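Local coordinates for protein putative L-alanine-DL-glutamate epimerase (Burkholderia xenovorans, PDB 3GO2) that probably acts as a magnesium-dependent racemase or epimerase of the mandelate racemase/muconate lactonizing enzyme family, at residues V105-V119 with Q363-W375. Numbering follows the deposited sequence.
Sequences VPCYELLGGKLRDRV and QNGELIIPDRPGW
Cys107 SG sits over one face of the Trp375 indole, 3.6 Å from the centroid of its six-membered ring and 14° off the ring normal, a sulfur-aromatic contact. In this enolase-superfamily fold it helps join 105-119, which follows helix 82-103 and runs into strand 118-123, to strand 366-368 and the loop after it. The Tyr108 ring lies between Pro106 CB on one face and Lys114 CB on the other; Pro370 O meets its edge, CE2 to O 3.3 Å, and a water joins the phenol OH to Ile369 O. Ile368 CD1 is offset over one face of the Arg118 guanidinium, but implausibly close, so its exact placement is doubtful. At the guanidinium edge Gln363 NE2 approaches NH1 as a second donor, without a hydrogen bond, its amide turned 75° from that plane. Extended from CG to NE, with CG anti to the carbonyl carbon (chi1 -59°), the Arg118 chain runs alongside Ile368 and brings NH1 to the Gln363 amide.

Backbone bonds join the segments at two places. Strands 118-123 and 366-368 pair antiparallel, Val119 and Leu367 exchanging both N-H...O bonds, and Ile369 N to Asp117 O (3.1 Å) carries the ladder one step further. Beyond Tyr108, Gly374 N donates to Val105 O, and Cys107 N donates to Gly374 O. Helix 323-335 backs Leu367 and Ile369 through Ala330. At the turn Gln363-Glu366, one water accepts from Arg118 NH1 at 2.9 Å and donates to Gln363 O.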
loop_
_atom_site.group_PDB
_atom_site.type_symbol
_atom_site.label_atom_id
_atom_site.label_comp_id
_atom_site.label_asym_id
_atom_site.label_seq_id
_atom_site.Cartn_x
_atom_site.Cartn_y
_atom_site.Cartn_z
ATOM N N VAL A 105 8.916 -11.976 -47.071
ATOM C CA VAL A 105 9.815 -12.062 -45.942
ATOM C C VAL A 105 9.325 -13.088 -44.931
ATOM O O VAL A 105 8.122 -13.350 -44.840
ATOM C CB VAL A 105 9.951 -10.692 -45.225
ATOM C CG1 VAL A 105 10.561 -9.664 -46.149
ATOM C CG2 VAL A 105 8.600 -10.189 -44.703
ATOM N N PRO A 106 10.240 -13.638 -44.118
ATOM C CA PRO A 106 9.796 -14.458 -42.985
ATOM C C PRO A 106 9.044 -13.601 -41.994
ATOM O O PRO A 106 9.274 -12.409 -41.907
ATOM C CB PRO A 106 11.102 -14.926 -42.329
ATOM C CG PRO A 106 12.179 -14.532 -43.265
ATOM C CD PRO A 106 11.707 -13.467 -44.140
ATOM N N CYS A 107 8.183 -14.202 -41.196
ATOM C CA CYS A 107 7.375 -13.387 -40.281
ATOM C C CYS A 107 8.195 -12.583 -39.274
ATOM O O CYS A 107 7.786 -11.474 -38.918
ATOM C CB CYS A 107 6.343 -14.227 -39.566
ATOM S SG CYS A 107 4.852 -14.483 -40.585
ATOM N N TYR A 108 9.354 -13.086 -38.830
ATOM C CA TYR A 108 10.166 -12.280 -37.899
ATOM C C TYR A 108 10.588 -10.918 -38.463
ATOM O O TYR A 108 10.901 -10.005 -37.713
ATOM C CB TYR A 108 11.365 -13.067 -37.370
ATOM C CG TYR A 108 12.382 -13.520 -38.410
ATOM C CD1 TYR A 108 13.197 -12.623 -39.078
ATOM C CD2 TYR A 108 12.569 -14.878 -38.668
ATOM C CE1 TYR A 108 14.137 -13.071 -40.004
ATOM C CE2 TYR A 108 13.497 -15.327 -39.576
ATOM C CZ TYR A 108 14.288 -14.436 -40.233
ATOM O OH TYR A 108 15.216 -14.911 -41.140
ATOM N N GLU A 109 10.586 -10.760 -39.789
ATOM C CA GLU A 109 10.888 -9.479 -40.432
ATOM C C GLU A 109 9.805 -8.430 -40.146
ATOM O O GLU A 109 10.043 -7.241 -40.293
ATOM C CB GLU A 109 11.042 -9.674 -41.947
ATOM C CG GLU A 109 12.010 -8.717 -42.606
ATOM C CD GLU A 109 13.404 -8.867 -42.043
ATOM O OE1 GLU A 109 13.643 -8.368 -40.919
ATOM O OE2 GLU A 109 14.250 -9.521 -42.707
ATOM N N LEU A 110 8.607 -8.873 -39.762
ATOM C CA LEU A 110 7.540 -7.967 -39.387
ATOM C C LEU A 110 7.619 -7.617 -37.903
ATOM O O LEU A 110 6.963 -6.678 -37.444
ATOM C CB LEU A 110 6.178 -8.589 -39.642
ATOM C CG LEU A 110 5.858 -9.021 -41.060
ATOM C CD1 LEU A 110 4.428 -9.542 -41.082
ATOM C CD2 LEU A 110 6.053 -7.887 -42.027
ATOM N N LEU A 111 8.416 -8.373 -37.164
ATOM C CA LEU A 111 8.416 -8.304 -35.699
ATOM C C LEU A 111 9.622 -7.581 -35.095
ATOM O O LEU A 111 9.879 -7.679 -33.892
ATOM C CB LEU A 111 8.331 -9.725 -35.132
ATOM C CG LEU A 111 7.201 -10.646 -35.592
ATOM C CD1 LEU A 111 7.317 -12.062 -35.012
ATOM C CD2 LEU A 111 5.832 -10.058 -35.295
ATOM N N GLY A 112 10.343 -6.829 -35.915
ATOM C CA GLY A 112 11.523 -6.110 -35.457
ATOM C C GLY A 112 12.792 -6.671 -36.045
ATOM O O GLY A 112 13.884 -6.161 -35.782
ATOM N N GLY A 113 12.650 -7.704 -36.883
ATOM C CA GLY A 113 13.797 -8.444 -37.365
ATOM C C GLY A 113 14.241 -9.454 -36.344
ATOM O O GLY A 113 13.869 -9.367 -35.165
ATOM N N LYS A 114 15.014 -10.439 -36.777
ATOM C CA LYS A 114 15.519 -11.431 -35.827
ATOM C C LYS A 114 16.696 -10.840 -35.034
ATOM O O LYS A 114 17.371 -9.887 -35.478
ATOM C CB LYS A 114 15.919 -12.729 -36.529
ATOM C CG LYS A 114 17.073 -12.631 -37.506
ATOM C CD LYS A 114 17.437 -14.043 -38.023
ATOM C CE LYS A 114 18.380 -13.960 -39.212
ATOM N NZ LYS A 114 19.664 -13.344 -38.798
ATOM N N LEU A 115 16.928 -11.354 -33.838
ATOM C CA LEU A 115 18.139 -10.998 -33.124
ATOM C C LEU A 115 18.883 -12.252 -32.656
ATOM O O LEU A 115 19.886 -12.152 -31.979
ATOM C CB LEU A 115 17.880 -9.948 -32.015
ATOM C CG LEU A 115 16.755 -10.201 -31.027
ATOM C CD1 LEU A 115 17.027 -11.473 -30.204
ATOM C CD2 LEU A 115 16.604 -9.004 -30.084
ATOM N N ARG A 116 18.390 -13.422 -33.053
ATOM C CA ARG A 116 19.142 -14.689 -32.957
ATOM C C ARG A 116 18.672 -15.623 -34.075
ATOM O O ARG A 116 17.541 -15.459 -34.574
ATOM C CB ARG A 116 18.966 -15.335 -31.569
ATOM C CG ARG A 116 17.499 -15.636 -31.218
ATOM C CD ARG A 116 17.321 -16.229 -29.805
ATOM N NE ARG A 116 17.629 -15.260 -28.758
ATOM C CZ ARG A 116 16.769 -14.373 -28.277
ATOM N NH1 ARG A 116 15.538 -14.276 -28.786
ATOM N NH2 ARG A 116 17.151 -13.549 -27.298
ATOM N N ASP A 117 19.542 -16.592 -34.423
ATOM C CA ASP A 117 19.362 -17.541 -35.530
ATOM C C ASP A 117 18.854 -18.887 -35.082
ATOM O O ASP A 117 18.390 -19.679 -35.889
ATOM C CB ASP A 117 20.738 -17.821 -36.228
ATOM C CG ASP A 117 21.268 -16.630 -36.968
ATOM O OD1 ASP A 117 20.543 -15.615 -37.127
ATOM O OD2 ASP A 117 22.421 -16.715 -37.426
ATOM N N ARG A 118 19.033 -19.173 -33.803
ATOM C CA ARG A 118 18.697 -20.460 -33.219
ATOM C C ARG A 118 18.115 -20.205 -31.844
ATOM O O ARG A 118 18.484 -19.219 -31.189
ATOM C CB ARG A 118 19.948 -21.323 -33.106
ATOM C CG ARG A 118 20.606 -21.566 -34.462
ATOM C CD ARG A 118 21.540 -22.724 -34.424
ATOM N NE ARG A 118 22.076 -22.966 -35.760
ATOM C CZ ARG A 118 22.800 -24.028 -36.090
ATOM N NH1 ARG A 118 23.059 -24.958 -35.184
ATOM N NH2 ARG A 118 23.242 -24.171 -37.343
ATOM N N VAL A 119 17.246 -21.098 -31.390
ATOM C CA VAL A 119 16.511 -20.907 -30.141
ATOM C C VAL A 119 16.672 -22.127 -29.247
ATOM O O VAL A 119 16.306 -23.227 -29.641
ATOM C CB VAL A 119 14.987 -20.703 -30.454
ATOM C CG1 VAL A 119 14.191 -20.587 -29.172
ATOM C CG2 VAL A 119 14.769 -19.465 -31.345
ATOM N N GLN A 363 19.156 -28.832 -33.825
ATOM C CA GLN A 363 20.574 -29.188 -33.798
ATOM C C GLN A 363 21.151 -28.806 -32.451
ATOM O O GLN A 363 20.994 -27.671 -32.011
ATOM C CB GLN A 363 21.303 -28.458 -34.927
ATOM C CG GLN A 363 22.807 -28.755 -35.037
ATOM C CD GLN A 363 23.485 -27.892 -36.110
ATOM O OE1 GLN A 363 22.865 -27.522 -37.120
ATOM N NE2 GLN A 363 24.747 -27.538 -35.877
ATOM N N ASN A 364 21.779 -29.778 -31.770
ATOM C CA ASN A 364 22.435 -29.549 -30.483
ATOM C C ASN A 364 21.514 -28.854 -29.487
ATOM O O ASN A 364 21.911 -27.898 -28.825
ATOM C CB ASN A 364 23.704 -28.714 -30.667
ATOM C CG ASN A 364 24.580 -28.650 -29.400
ATOM O OD1 ASN A 364 24.517 -29.525 -28.538
ATOM N ND2 ASN A 364 25.407 -27.605 -29.296
ATOM N N GLY A 365 20.271 -29.309 -29.438
ATOM C CA GLY A 365 19.312 -28.823 -28.482
ATOM C C GLY A 365 18.686 -27.490 -28.808
ATOM O O GLY A 365 18.068 -26.884 -27.925
ATOM N N GLU A 366 18.850 -27.014 -30.043
ATOM C CA GLU A 366 18.307 -25.699 -30.417
ATOM C C GLU A 366 17.462 -25.831 -31.663
ATOM O O GLU A 366 17.722 -26.682 -32.501
ATOM C CB GLU A 366 19.405 -24.691 -30.701
ATOM C CG GLU A 366 20.356 -24.450 -29.530
ATOM C CD GLU A 366 21.308 -23.317 -29.808
ATOM O OE1 GLU A 366 21.940 -23.322 -30.873
ATOM O OE2 GLU A 366 21.416 -22.414 -28.961
ATOM N N LEU A 367 16.428 -24.998 -31.760
ATOM C CA LEU A 367 15.618 -24.930 -32.959
ATOM C C LEU A 367 16.238 -23.950 -33.939
ATOM O O LEU A 367 16.594 -22.826 -33.567
ATOM C CB LEU A 367 14.192 -24.471 -32.618
ATOM C CG LEU A 367 13.192 -24.171 -33.743
ATOM C CD1 LEU A 367 12.859 -25.409 -34.594
ATOM C CD2 LEU A 367 11.890 -23.579 -33.131
ATOM N N ILE A 368 16.357 -24.361 -35.202
ATOM C CA ILE A 368 16.876 -23.494 -36.252
ATOM C C ILE A 368 15.712 -22.654 -36.745
ATOM O O ILE A 368 14.647 -23.184 -37.035
ATOM C CB ILE A 368 17.418 -24.332 -37.433
ATOM C CG1 ILE A 368 18.543 -25.238 -36.973
ATOM C CG2 ILE A 368 17.807 -23.430 -38.609
ATOM C CD1 ILE A 368 19.669 -24.537 -36.427
ATOM N N ILE A 369 15.894 -21.345 -36.809
ATOM C CA ILE A 369 14.826 -20.443 -37.275
ATOM C C ILE A 369 14.878 -20.389 -38.791
ATOM O O ILE A 369 15.911 -20.023 -39.354
ATOM C CB ILE A 369 15.027 -19.030 -36.707
ATOM C CG1 ILE A 369 15.081 -19.089 -35.183
ATOM C CG2 ILE A 369 13.904 -18.052 -37.208
ATOM C CD1 ILE A 369 13.978 -19.860 -34.554
ATOM N N PRO A 370 13.787 -20.779 -39.454
ATOM C CA PRO A 370 13.764 -20.802 -40.919
ATOM C C PRO A 370 13.750 -19.394 -41.499
ATOM O O PRO A 370 13.491 -18.428 -40.763
ATOM C CB PRO A 370 12.456 -21.545 -41.236
ATOM C CG PRO A 370 11.577 -21.300 -40.032
ATOM C CD PRO A 370 12.513 -21.225 -38.856
ATOM N N ASP A 371 14.014 -19.291 -42.800
ATOM C CA ASP A 371 14.030 -18.006 -43.495
ATOM C C ASP A 371 13.181 -17.972 -44.761
ATOM O O ASP A 371 13.512 -17.255 -45.718
ATOM C CB ASP A 371 15.463 -17.572 -43.785
ATOM C CG ASP A 371 16.187 -18.496 -44.728
ATOM O OD1 ASP A 371 15.578 -19.474 -45.218
ATOM O OD2 ASP A 371 17.401 -18.233 -44.962
ATOM N N ARG A 372 12.063 -18.681 -44.737
ATOM C CA ARG A 372 11.120 -18.701 -45.845
ATOM C C ARG A 372 10.031 -17.658 -45.633
ATOM O O ARG A 372 9.791 -17.252 -44.495
ATOM C CB ARG A 372 10.467 -20.078 -45.954
ATOM C CG ARG A 372 11.458 -21.182 -46.348
ATOM C CD ARG A 372 10.810 -22.550 -46.492
ATOM N NE ARG A 372 10.511 -23.091 -45.180
ATOM C CZ ARG A 372 11.360 -23.771 -44.415
ATOM N NH1 ARG A 372 12.592 -24.022 -44.817
ATOM N NH2 ARG A 372 10.989 -24.166 -43.211
ATOM N N PRO A 373 9.388 -17.196 -46.722
ATOM C CA PRO A 373 8.350 -16.193 -46.488
ATOM C C PRO A 373 7.219 -16.757 -45.612
ATOM O O PRO A 373 6.764 -17.874 -45.842
ATOM C CB PRO A 373 7.844 -15.859 -47.895
ATOM C CG PRO A 373 9.062 -16.143 -48.783
ATOM C CD PRO A 373 9.714 -17.336 -48.160
ATOM N N GLY A 374 6.774 -15.969 -44.651
ATOM C CA GLY A 374 5.751 -16.396 -43.725
ATOM C C GLY A 374 6.325 -17.094 -42.500
ATOM O O GLY A 374 7.460 -16.857 -42.104
ATOM N N TRP A 375 5.520 -17.949 -41.889
ATOM C CA TRP A 375 5.901 -18.642 -40.673
ATOM C C TRP A 375 7.001 -19.667 -40.872
ATOM O O TRP A 375 7.795 -19.899 -39.954
ATOM C CB TRP A 375 4.699 -19.333 -40.030
ATOM C CG TRP A 375 3.630 -18.413 -39.528
ATOM C CD1 TRP A 375 2.311 -18.481 -39.834
ATOM C CD2 TRP A 375 3.769 -17.341 -38.575
ATOM N NE1 TRP A 375 1.610 -17.491 -39.176
ATOM C CE2 TRP A 375 2.485 -16.775 -38.394
ATOM C CE3 TRP A 375 4.841 -16.818 -37.841
ATOM C CZ2 TRP A 375 2.254 -15.696 -37.515
ATOM C CZ3 TRP A 375 4.593 -15.728 -36.967
ATOM C CH2 TRP A 375 3.329 -15.184 -36.832
HETATM O O HOH W 1 16.609 -17.167 -40.179
HETATM O O HOH W 2 22.630 -25.266 -32.309
#